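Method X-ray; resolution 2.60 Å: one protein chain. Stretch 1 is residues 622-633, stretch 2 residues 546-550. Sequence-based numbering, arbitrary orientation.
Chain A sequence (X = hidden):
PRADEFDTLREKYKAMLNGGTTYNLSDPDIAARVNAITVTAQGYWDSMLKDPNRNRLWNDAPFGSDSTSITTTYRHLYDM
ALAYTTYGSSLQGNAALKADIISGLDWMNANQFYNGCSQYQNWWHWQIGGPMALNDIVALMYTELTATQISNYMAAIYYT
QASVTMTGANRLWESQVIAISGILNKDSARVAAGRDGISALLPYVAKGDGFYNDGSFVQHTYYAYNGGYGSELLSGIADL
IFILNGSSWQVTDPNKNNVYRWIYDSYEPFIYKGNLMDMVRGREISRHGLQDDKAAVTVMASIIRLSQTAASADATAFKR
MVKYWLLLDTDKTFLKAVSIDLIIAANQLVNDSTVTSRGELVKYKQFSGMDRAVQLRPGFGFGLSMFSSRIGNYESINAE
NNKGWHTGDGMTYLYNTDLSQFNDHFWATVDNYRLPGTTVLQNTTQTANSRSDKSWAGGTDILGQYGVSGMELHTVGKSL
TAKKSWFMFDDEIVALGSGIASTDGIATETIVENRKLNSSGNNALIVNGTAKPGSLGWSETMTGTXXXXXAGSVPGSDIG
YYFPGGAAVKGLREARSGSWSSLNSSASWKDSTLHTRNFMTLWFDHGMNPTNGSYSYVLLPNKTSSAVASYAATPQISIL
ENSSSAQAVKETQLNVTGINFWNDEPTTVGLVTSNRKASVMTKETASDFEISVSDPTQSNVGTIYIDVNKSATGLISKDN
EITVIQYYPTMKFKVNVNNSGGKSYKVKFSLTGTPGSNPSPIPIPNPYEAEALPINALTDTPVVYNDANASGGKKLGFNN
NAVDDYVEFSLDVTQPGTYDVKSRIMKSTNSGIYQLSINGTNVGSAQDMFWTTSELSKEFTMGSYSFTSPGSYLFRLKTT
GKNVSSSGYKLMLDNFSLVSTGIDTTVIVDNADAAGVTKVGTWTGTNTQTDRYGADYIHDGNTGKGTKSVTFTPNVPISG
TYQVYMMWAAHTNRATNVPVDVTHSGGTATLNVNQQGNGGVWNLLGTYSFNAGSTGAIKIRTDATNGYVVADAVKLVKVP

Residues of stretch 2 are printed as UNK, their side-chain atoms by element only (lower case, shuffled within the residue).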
# COMPACT_ATOMS: atom_id res chain seq x y z
N ASN A 622 12.41 7.45 24.06
CA ASN A 622 12.50 8.75 24.72
C ASN A 622 11.93 8.74 26.13
O ASN A 622 11.39 9.74 26.62
CB ASN A 622 11.80 9.80 23.85
CG ASN A 622 12.20 11.22 24.20
OD1 ASN A 622 13.32 11.48 24.63
ND2 ASN A 622 11.27 12.14 24.02
N LYS A 623 12.06 7.60 26.81
CA LYS A 623 11.59 7.50 28.19
C LYS A 623 12.73 7.17 29.13
O LYS A 623 13.66 6.43 28.77
CB LYS A 623 10.49 6.45 28.33
CG LYS A 623 9.10 7.01 28.19
CD LYS A 623 8.03 5.90 28.21
CE LYS A 623 6.63 6.51 28.13
NZ LYS A 623 6.63 7.71 27.22
N THR A 624 12.66 7.71 30.34
CA THR A 624 13.61 7.38 31.38
C THR A 624 13.44 5.92 31.76
O THR A 624 12.44 5.29 31.40
CB THR A 624 13.41 8.23 32.62
OG1 THR A 624 12.14 7.92 33.22
CG2 THR A 624 13.46 9.71 32.26
N SER A 625 14.41 5.40 32.49
CA SER A 625 14.40 4.02 32.93
C SER A 625 13.20 3.72 33.82
O SER A 625 12.59 2.66 33.72
CB SER A 625 15.70 3.69 33.67
OG SER A 625 15.67 2.37 34.17
N SER A 626 12.88 4.67 34.71
CA SER A 626 11.79 4.48 35.66
C SER A 626 10.44 4.58 34.97
O SER A 626 9.49 3.90 35.34
CB SER A 626 11.85 5.51 36.79
OG SER A 626 11.64 6.81 36.29
N ALA A 627 10.38 5.44 33.96
CA ALA A 627 9.17 5.60 33.17
C ALA A 627 8.89 4.29 32.42
O ALA A 627 7.74 3.83 32.37
CB ALA A 627 9.30 6.76 32.20
N VAL A 628 9.95 3.70 31.87
CA VAL A 628 9.83 2.41 31.20
C VAL A 628 9.26 1.37 32.16
O VAL A 628 8.27 0.70 31.85
CB VAL A 628 11.16 1.91 30.64
CG1 VAL A 628 11.02 0.48 30.16
CG2 VAL A 628 11.63 2.82 29.52
N ALA A 629 9.89 1.27 33.33
CA ALA A 629 9.39 0.40 34.38
C ALA A 629 7.93 0.73 34.68
O ALA A 629 7.08 -0.16 34.80
CB ALA A 629 10.24 0.57 35.63
N SER A 630 7.64 2.02 34.78
CA SER A 630 6.29 2.47 35.11
C SER A 630 5.27 1.99 34.07
O SER A 630 4.18 1.54 34.42
CB SER A 630 6.26 3.99 35.25
OG SER A 630 4.94 4.44 35.49
N TYR A 631 5.64 2.08 32.80
CA TYR A 631 4.80 1.59 31.71
C TYR A 631 4.58 0.09 31.83
O TYR A 631 3.47 -0.39 31.64
CB TYR A 631 5.44 1.92 30.36
CG TYR A 631 4.55 1.74 29.14
CD1 TYR A 631 4.32 0.48 28.59
CD2 TYR A 631 3.96 2.84 28.51
CE1 TYR A 631 3.52 0.31 27.46
CE2 TYR A 631 3.16 2.68 27.39
CZ TYR A 631 2.94 1.42 26.87
OH TYR A 631 2.13 1.27 25.75
N ALA A 632 5.64 -0.65 32.16
CA ALA A 632 5.52 -2.10 32.27
C ALA A 632 4.54 -2.51 33.36
O ALA A 632 3.83 -3.50 33.22
CB ALA A 632 6.88 -2.72 32.52
N ALA A 633 4.48 -1.73 34.44
CA ALA A 633 3.58 -2.05 35.55
C ALA A 633 2.11 -1.85 35.19
O ALA A 633 1.25 -2.64 35.57
CB ALA A 633 3.93 -1.20 36.77
N UNK A 546 11.22 -8.42 31.48
CA UNK A 546 9.98 -7.65 31.49
C UNK A 546 10.14 -6.34 30.76
O UNK A 546 9.31 -5.96 29.91
c UNK A 546 9.53 -7.38 32.92
n UNK A 546 9.55 -8.67 34.97
o UNK A 546 8.70 -9.61 33.11
c UNK A 546 9.22 -8.65 33.68
N UNK A 547 11.20 -5.63 31.09
CA UNK A 547 11.51 -4.40 30.40
C UNK A 547 13.02 -4.18 30.32
O UNK A 547 13.79 -4.84 31.03
c UNK A 547 10.13 -3.86 33.41
c UNK A 547 10.95 -3.12 32.56
c UNK A 547 11.21 -2.92 35.33
c UNK A 547 12.03 -2.18 34.51
c UNK A 547 11.90 -2.28 33.14
c UNK A 547 10.80 -3.21 31.06
c UNK A 547 10.26 -3.77 34.79
o UNK A 547 11.34 -2.83 36.71
N UNK A 548 13.42 -3.28 29.44
CA UNK A 548 14.82 -2.98 29.20
C UNK A 548 14.92 -1.48 28.93
O UNK A 548 14.04 -0.91 28.28
c UNK A 548 15.35 -3.75 27.97
c UNK A 548 15.39 -5.25 28.24
c UNK A 548 16.75 -3.28 27.58
c UNK A 548 16.01 -6.05 27.11
N UNK A 549 15.97 -0.84 29.43
CA UNK A 549 16.23 0.54 29.09
C UNK A 549 17.67 0.69 28.59
O UNK A 549 18.61 0.29 29.28
c UNK A 549 16.25 2.90 30.01
c UNK A 549 15.98 1.46 30.29
n UNK A 549 16.17 5.05 29.55
n UNK A 549 17.51 3.45 30.01
c UNK A 549 15.40 3.92 29.71
c UNK A 549 17.44 4.73 29.73
N UNK A 550 17.82 1.24 27.39
CA UNK A 550 19.12 1.50 26.81
C UNK A 550 19.31 3.00 26.68
O UNK A 550 18.53 3.66 25.98
c UNK A 550 19.23 0.85 25.43
c UNK A 550 21.72 0.90 25.48
c UNK A 550 20.50 1.27 24.67
c UNK A 550 20.58 0.68 23.27

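Position 546 is the first of the stretch, in a strand already under way, and has four side-chain atoms: two carbons, the second carrying one oxygen and one nitrogen. Its CA-to-CB bond points toward the helix, yet its nearest side-chain approach is CB to A632 CB, 5.4 Å. A short chain ending in a planar amide carbon is asparagine, N546. The first lesson is that pointing toward a partner does not ensure touching it; the amide ND2 is hydrogen-bonded elsewhere in the structure.

Position 547 has one carbon followed by a ring of six carbons that bears a single oxygen, eight side-chain atoms in all. The CA-to-CB bond again points toward the helix, and here the ring arrives. Its CB lies 3.8 Å from V628 CG1, and the CA of A629 sits 3.8 Å from the ring centroid, 17° off the ring normal. A six-carbon ring with an oxygen is tyrosine, Y547. Its chi1 is p. The CE2 atom of Y547 is 3.5 Å from A629 CB, and its CD1 is 3.6 Å from A632 CB. A629 CA lies over the ring face in a CH-pi contact, while A632 CB approaches the ring obliquely. The hydroxyl OH is satisfied elsewhere in the structure.

Position 548 shows four carbons, forked at the first, with one arm two carbons long. This is the beta-branched pattern of isoleucine, I548. Its CA-to-CB bond points away from the helix, and the nearest side-chain approach is I548 CB to V628 CG1, 6.4 Å. What it offers the helix is backbone: I548 O lies 3.8 Å from V628 CG1. The alternation of the strand is plain here, with neighbours on both sides pointing toward the helix.

Position 549 has one carbon and then a five-membered ring of three carbons and two nitrogens. The ring lies at the start of the helix, where S625 CB stands 4.0 Å from its centroid and 18° off the normal, a CH-pi contact over the face. Two nitrogens in a five-membered ring mean histidine, H549. Its NE2 donates to K623 O at 3.0 Å, a weak bond at an angle of 124°, and the acceptor lies near the ring plane. Also at the ring edge, V628 CG2 is 3.9 Å from H549 CD2.

Position 550 carries four carbons forked at the second, which is leucine, L550. It is out of reach: its nearest side-chain approach is L550 CB to K623 O, 8.6 Å, and it touches nothing there.

The contact therefore rests on two alternate strand residues, Y547 and H549, reading a nearly antiparallel helix at 161°. S625 and A629, one turn apart, each lie over a ring face, while V628 reaches both ring residues. T624 caps the helix, its OG1 accepting from A627 N at 3.1 Å; H549 packs against this same N-terminal end, at S625. The rule is small residues under flat rings, with one weak polar bond at the end and 346 Å² buried in total.

Stretch 2 546-550: NYIHL
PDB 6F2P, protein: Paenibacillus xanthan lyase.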